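Local coordinates for protein putative laminarinase (Phanerochaete chrysosporium, PDB 2W39) that probably hydrolyses beta-1,3 and mixed-linkage beta-glucans such as laminarin and lichenin, as a secreted family 16 glycoside hydrolase of a white-rot fungus, at residues G108-G113 with C155-D160; T163-Q168 with A229-T234. All coordinates share one frame; numbering follows the deposited sequence. Where two conformers were deposited one is given.

Contact 1: residues G108-G113 with C155-D160. With BGC (beta-D-glucopyranose), chain B.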
loop_
_atom_site.group_PDB
_atom_site.type_symbol
_atom_site.label_atom_id
_atom_site.label_comp_id
_atom_site.label_asym_id
_atom_site.label_seq_id
_atom_site.Cartn_x
_atom_site.Cartn_y
_atom_site.Cartn_z
ATOM N N GLY A 108 -13.314 4.759 -9.736
ATOM C CA GLY A 108 -14.359 5.156 -10.674
ATOM C C GLY A 108 -14.148 6.463 -11.403
ATOM O O GLY A 108 -14.791 6.686 -12.433
ATOM N N ASP A 109 -13.282 7.330 -10.877
ATOM C CA ASP A 109 -12.988 8.609 -11.530
ATOM C C ASP A 109 -11.493 8.952 -11.544
ATOM O O ASP A 109 -11.126 10.115 -11.670
ATOM C CB ASP A 109 -13.811 9.746 -10.919
ATOM C CG ASP A 109 -13.506 9.992 -9.467
ATOM O OD1 ASP A 109 -12.605 9.345 -8.865
ATOM O OD2 ASP A 109 -14.193 10.889 -8.920
ATOM N N TRP A 110 -10.648 7.928 -11.471
ATOM C CA TRP A 110 -9.200 8.123 -11.368
ATOM C C TRP A 110 -8.687 8.942 -12.561
ATOM O O TRP A 110 -9.082 8.687 -13.696
ATOM C CB TRP A 110 -8.505 6.754 -11.300
ATOM C CG TRP A 110 -7.052 6.858 -10.939
ATOM C CD1 TRP A 110 -6.507 6.736 -9.689
ATOM C CD2 TRP A 110 -5.954 7.117 -11.828
ATOM N NE1 TRP A 110 -5.145 6.917 -9.741
ATOM C CE2 TRP A 110 -4.774 7.149 -11.039
ATOM C CE3 TRP A 110 -5.848 7.340 -13.208
ATOM C CZ2 TRP A 110 -3.509 7.371 -11.589
ATOM C CZ3 TRP A 110 -4.583 7.556 -13.749
ATOM C CH2 TRP A 110 -3.436 7.590 -12.937
ATOM N N PRO A 111 -7.783 9.916 -12.336
ATOM C CA PRO A 111 -7.143 10.309 -11.080
ATOM C C PRO A 111 -7.871 11.435 -10.349
ATOM O O PRO A 111 -7.339 11.969 -9.379
ATOM C CB PRO A 111 -5.803 10.848 -11.572
ATOM C CG PRO A 111 -6.172 11.554 -12.841
ATOM C CD PRO A 111 -7.246 10.699 -13.475
ATOM N N ASN A 112 -9.070 11.806 -10.818
ATOM C CA ASN A 112 -9.731 13.011 -10.327
ATOM C C ASN A 112 -10.275 12.912 -8.914
ATOM O O ASN A 112 -10.548 13.930 -8.301
ATOM C CB ASN A 112 -10.851 13.412 -11.281
ATOM C CG ASN A 112 -10.327 13.833 -12.626
ATOM O OD1 ASN A 112 -9.173 14.230 -12.753
ATOM N ND2 ASN A 112 -11.167 13.733 -13.646
ATOM N N GLY A 113 -10.438 11.691 -8.401
ATOM C CA GLY A 113 -10.797 11.505 -6.995
ATOM C C GLY A 113 -9.599 11.280 -6.092
ATOM O O GLY A 113 -9.758 11.021 -4.891
ATOM N N CYS A 155 2.043 16.571 -8.165
ATOM C CA CYS A 155 1.168 15.405 -7.957
ATOM C C CYS A 155 0.291 15.077 -9.159
ATOM O O CYS A 155 -0.301 13.998 -9.203
ATOM C CB CYS A 155 0.242 15.616 -6.754
ATOM S SG CYS A 155 1.028 16.243 -5.247
ATOM N N ASP A 156 0.174 16.021 -10.098
ATOM C CA ASP A 156 -0.710 15.898 -11.250
ATOM C C ASP A 156 -0.168 14.862 -12.210
ATOM O O ASP A 156 0.872 15.075 -12.850
ATOM C CB ASP A 156 -0.789 17.265 -11.953
ATOM C CG ASP A 156 -1.538 17.230 -13.272
ATOM O OD1 ASP A 156 -2.347 16.300 -13.503
ATOM O OD2 ASP A 156 -1.319 18.168 -14.081
ATOM N N VAL A 157 -0.901 13.762 -12.366
ATOM C CA VAL A 157 -0.413 12.660 -13.199
ATOM C C VAL A 157 -0.302 13.037 -14.685
ATOM O O VAL A 157 0.467 12.421 -15.429
ATOM C CB VAL A 157 -1.260 11.392 -13.050
ATOM C CG1 VAL A 157 -1.329 10.951 -11.590
ATOM C CG2 VAL A 157 -2.654 11.617 -13.570
ATOM N N ASN A 158 -1.061 14.055 -15.089
ATOM C CA ASN A 158 -1.115 14.521 -16.474
ATOM C C ASN A 158 0.135 15.295 -16.896
ATOM O O ASN A 158 0.397 15.454 -18.102
ATOM C CB ASN A 158 -2.360 15.405 -16.666
ATOM C CG ASN A 158 -3.665 14.693 -16.287
ATOM O OD1 ASN A 158 -4.376 15.096 -15.350
ATOM N ND2 ASN A 158 -3.985 13.635 -17.016
ATOM N N THR A 159 0.890 15.800 -15.921
ATOM C CA THR A 159 2.051 16.653 -16.202
ATOM C C THR A 159 3.346 16.230 -15.486
ATOM O O THR A 159 4.394 16.872 -15.676
ATOM C CB THR A 159 1.760 18.156 -15.900
ATOM O OG1 THR A 159 1.413 18.317 -14.516
ATOM C CG2 THR A 159 0.628 18.715 -16.789
ATOM N N ASP A 160 3.294 15.098 -14.768
ATOM C CA ASP A 160 4.497 14.477 -14.168
ATOM C C ASP A 160 4.907 13.114 -14.770
ATOM O O ASP A 160 6.078 12.721 -14.693
ATOM C CB ASP A 160 4.416 14.409 -12.620
ATOM C CG ASP A 160 3.308 13.479 -12.098
ATOM O OD1 ASP A 160 2.923 12.504 -12.779
ATOM O OD2 ASP A 160 2.826 13.718 -10.973
HETATM C C2 BGC B . -3.342 2.898 -12.656
HETATM C C3 BGC B . -4.576 3.593 -13.224
HETATM C C4 BGC B . -5.856 3.183 -12.502
HETATM C C5 BGC B . -5.691 3.340 -10.987
HETATM C C6 BGC B . -6.884 2.795 -10.201
HETATM C C1 BGC B . -3.283 3.100 -11.147
HETATM O O2 BGC B . -2.172 3.461 -13.262
HETATM O O3 BGC B . -4.703 3.282 -14.618
HETATM O O4 BGC B . -6.941 4.001 -12.969
HETATM O O5 BGC B . -4.514 2.636 -10.575
HETATM O O6 BGC B . -6.933 1.357 -10.247
#
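Val157, the first residue of the short helix 157-160, presses its two methyl branches against Pro111 and Trp110 of the loop that joins strands 98-105 and 115-120. Between the two segments the contact is wholly apolar. CG2 of Val157 does most of the work: it lies 3.6 Å from CG of Pro111, and it also approaches CH2 of Trp110 at 4.2 Å, obliquely to the indole. CG1 of the same valine meets the far end of the six-membered ring, so the two branches reach both loop residues.

The two faces of the Trp110 indole have different partners. Pro111, which follows a cis peptide bond, folds back beneath it and sets its own CB 3.7 Å from the indole plane, over the centre. Across the opposite face lies the beta-D-glucopyranose, whose C5 and C3 are the sugar carbons nearest the indole, a contact CH-pi in character. Its O4 is offset toward the rim, 3.5 Å from CD2 of Trp110. With CG anti to the backbone N (chi1 -169°), the indole extends from the loop between proline and sugar, while its NE1 is hydrogen-bonded to Glu115.

No hydrogen bond crosses between the segments. On the helical side Asp156 is the N-cap: OD1 accepts from Asn158 N at 3.0 Å, and OD2 takes the hydroxyl OG1 of Thr159 at 2.8 Å, both from above the carboxylate plane. Asn154 is a further partner of Thr159 OG1.

Chemically, the sugar platform is fixed from several directions: Pro111 backs the indole, Val157 touches its outer end and Glu115 ties its nitrogen. Such a held aromatic surface suits a glucose ring, whose recognition here combines packing over the Trp110 face with a hydrogen bond to Arg73.

Contact 2: residues T163-Q168 with A229-T234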
loop_
_atom_site.group_PDB
_atom_site.type_symbol
_atom_site.label_atom_id
_atom_site.label_comp_id
_atom_site.label_asym_id
_atom_site.label_seq_id
_atom_site.Cartn_x
_atom_site.Cartn_y
_atom_site.Cartn_z
ATOM N N THR A 163 4.084 9.852 -12.171
ATOM C CA THR A 163 4.901 9.468 -11.022
ATOM C C THR A 163 4.135 9.809 -9.740
ATOM O O THR A 163 4.367 9.188 -8.704
ATOM C CB THR A 163 6.250 10.195 -10.939
ATOM O OG1 THR A 163 6.030 11.598 -10.793
ATOM C CG2 THR A 163 7.102 9.929 -12.173
ATOM N N GLY A 164 3.258 10.817 -9.806
ATOM C CA GLY A 164 2.704 11.409 -8.578
ATOM C C GLY A 164 3.755 12.223 -7.834
ATOM O O GLY A 164 4.919 12.309 -8.270
ATOM N N CYS A 165 3.357 12.814 -6.703
ATOM C CA CYS A 165 4.304 13.509 -5.832
ATOM C C CYS A 165 4.639 12.590 -4.665
ATOM O O CYS A 165 3.760 12.204 -3.897
ATOM C CB CYS A 165 3.735 14.830 -5.323
ATOM S SG CYS A 165 2.111 14.678 -4.511
ATOM N N GLY A 166 5.902 12.191 -4.599
ATOM C CA GLY A 166 6.347 11.117 -3.710
ATOM C C GLY A 166 7.270 11.569 -2.600
ATOM O O GLY A 166 7.954 12.593 -2.716
ATOM N N VAL A 167 7.312 10.759 -1.550
ATOM C CA VAL A 167 8.219 10.929 -0.434
ATOM C C VAL A 167 8.773 9.553 -0.107
ATOM O O VAL A 167 8.015 8.582 0.011
ATOM C CB VAL A 167 7.490 11.496 0.808
ATOM C CG1 VAL A 167 8.427 11.563 2.027
ATOM C CG2 VAL A 167 6.909 12.884 0.512
ATOM N N GLN A 168 10.095 9.475 0.051
ATOM C CA GLN A 168 10.775 8.244 0.461
ATOM C C GLN A 168 10.944 8.217 1.980
ATOM O O GLN A 168 11.434 9.189 2.564
ATOM C CB GLN A 168 12.158 8.167 -0.202
ATOM C CG GLN A 168 12.138 8.205 -1.724
ATOM C CD GLN A 168 11.867 6.854 -2.343
ATOM O OE1 GLN A 168 10.837 6.651 -2.997
ATOM N NE2 GLN A 168 12.798 5.916 -2.154
ATOM N N ALA A 229 5.755 11.283 5.900
ATOM C CA ALA A 229 5.432 12.034 4.686
ATOM C C ALA A 229 4.355 13.045 5.027
ATOM O O ALA A 229 3.399 12.738 5.730
ATOM C CB ALA A 229 4.931 11.100 3.568
ATOM N N PHE A 230 4.516 14.259 4.508
ATOM C CA PHE A 230 3.571 15.364 4.708
ATOM C C PHE A 230 3.263 15.957 3.353
ATOM O O PHE A 230 4.164 16.308 2.575
ATOM C CB PHE A 230 4.241 16.406 5.613
ATOM C CG PHE A 230 3.392 17.624 5.981
ATOM C CD1 PHE A 230 4.031 18.830 6.244
ATOM C CD2 PHE A 230 2.002 17.573 6.121
ATOM C CE1 PHE A 230 3.322 19.955 6.629
ATOM C CE2 PHE A 230 1.281 18.697 6.514
ATOM C CZ PHE A 230 1.956 19.890 6.767
ATOM N N PHE A 231 1.970 16.061 3.086
ATOM C CA PHE A 231 1.430 16.652 1.863
ATOM C C PHE A 231 0.513 17.790 2.289
ATOM O O PHE A 231 -0.689 17.607 2.467
ATOM C CB PHE A 231 0.679 15.600 1.055
ATOM C CG PHE A 231 1.542 14.450 0.639
ATOM C CD1 PHE A 231 1.485 13.226 1.318
ATOM C CD2 PHE A 231 2.431 14.580 -0.431
ATOM C CE1 PHE A 231 2.309 12.164 0.917
ATOM C CE2 PHE A 231 3.246 13.518 -0.830
ATOM C CZ PHE A 231 3.178 12.310 -0.151
ATOM N N PRO A 232 1.087 18.987 2.514
ATOM C CA PRO A 232 0.279 20.128 2.953
ATOM C C PRO A 232 -0.512 20.707 1.777
ATOM O O PRO A 232 -0.328 20.311 0.617
ATOM C CB PRO A 232 1.339 21.122 3.421
ATOM C CG PRO A 232 2.511 20.818 2.575
ATOM C CD PRO A 232 2.522 19.311 2.418
ATOM N N ASN A 233 -1.376 21.672 2.078
ATOM C CA ASN A 233 -2.178 22.305 1.042
ATOM C C ASN A 233 -1.597 23.592 0.475
ATOM O O ASN A 233 -2.267 24.298 -0.285
ATOM C CB ASN A 233 -3.624 22.505 1.522
ATOM C CG ASN A 233 -3.759 23.555 2.617
ATOM O OD1 ASN A 233 -2.765 24.077 3.127
ATOM N ND2 ASN A 233 -4.999 23.865 2.986
ATOM N N THR A 234 -0.336 23.867 0.790
ATOM C CA THR A 234 0.322 25.091 0.336
ATOM C C THR A 234 0.096 25.377 -1.147
ATOM O O THR A 234 -0.178 26.520 -1.540
ATOM C CB THR A 234 1.820 24.953 0.598
ATOM O OG1 THR A 234 2.002 24.546 1.955
ATOM C CG2 THR A 234 2.568 26.255 0.353
#
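Phe231 reaches across from strand 229-232 to Cys165 and Val167 of strand 165-168, two strands that belong to different sheets and run roughly antiparallel, at 152°. No hydrogen bond joins the segments. Their axes come within 7.7 Å of each other, and side chains fill the interval.

Among the apolar contacts, Val167 is shared between two partners. Its CG1, anti to the backbone N (chi1 175°), packs on the Ala229 methyl, CB, at 3.8 Å. The other branch, CG2, meets CZ of Phe231, also at 3.8 Å and obliquely to the ring; the two side chains run alongside each other, pointing opposite ways.

Sulfur and carbonyl contacts both centre on CE2 of Phe231. SG of Cys165 sits 4.9 Å from the centroid of the Phe231 ring, 56° off its normal, an oblique sulfur-aromatic contact. Cys165 SG is fixed by its disulfide to Cys155. The carbonyl O of Cys165 approaches CE2 of Phe231 at 3.4 Å, again obliquely.

Leu132 of strand 129-133 also touches Phe231, while Ile196 touches it from strand 195-202. The four touching residues are buried, and facing side chains from two separate sheets form the hydrophobic interior typical of the beta-sandwich, or jelly-roll, fold of family 16 glycoside hydrolases.

Overall arrangement
The two contacts follow one another along the chain, with centres 14 Å apart, and a disulfide joins them directly: Cys155 SG lies 2.0 Å from Cys165 SG, so the segment carrying helix 157-160 is bonded to strand 165-168. A hydrogen bond from Thr163 N to Asp160 OD1 ties the same two segments. Contact 1 is at the surface and belongs to the sugar-binding cleft; the Trp110 side chain lies about 4 Å, at nearest atoms, from a bound gluconolactone and from another bound glucose. Contact 2 is buried between the sheets, its Cys165 side chain about 11 Å from a bound gluconolactone and from a bound glucose. The disulfide thus connects the segment beside the sugar site to the buried packing.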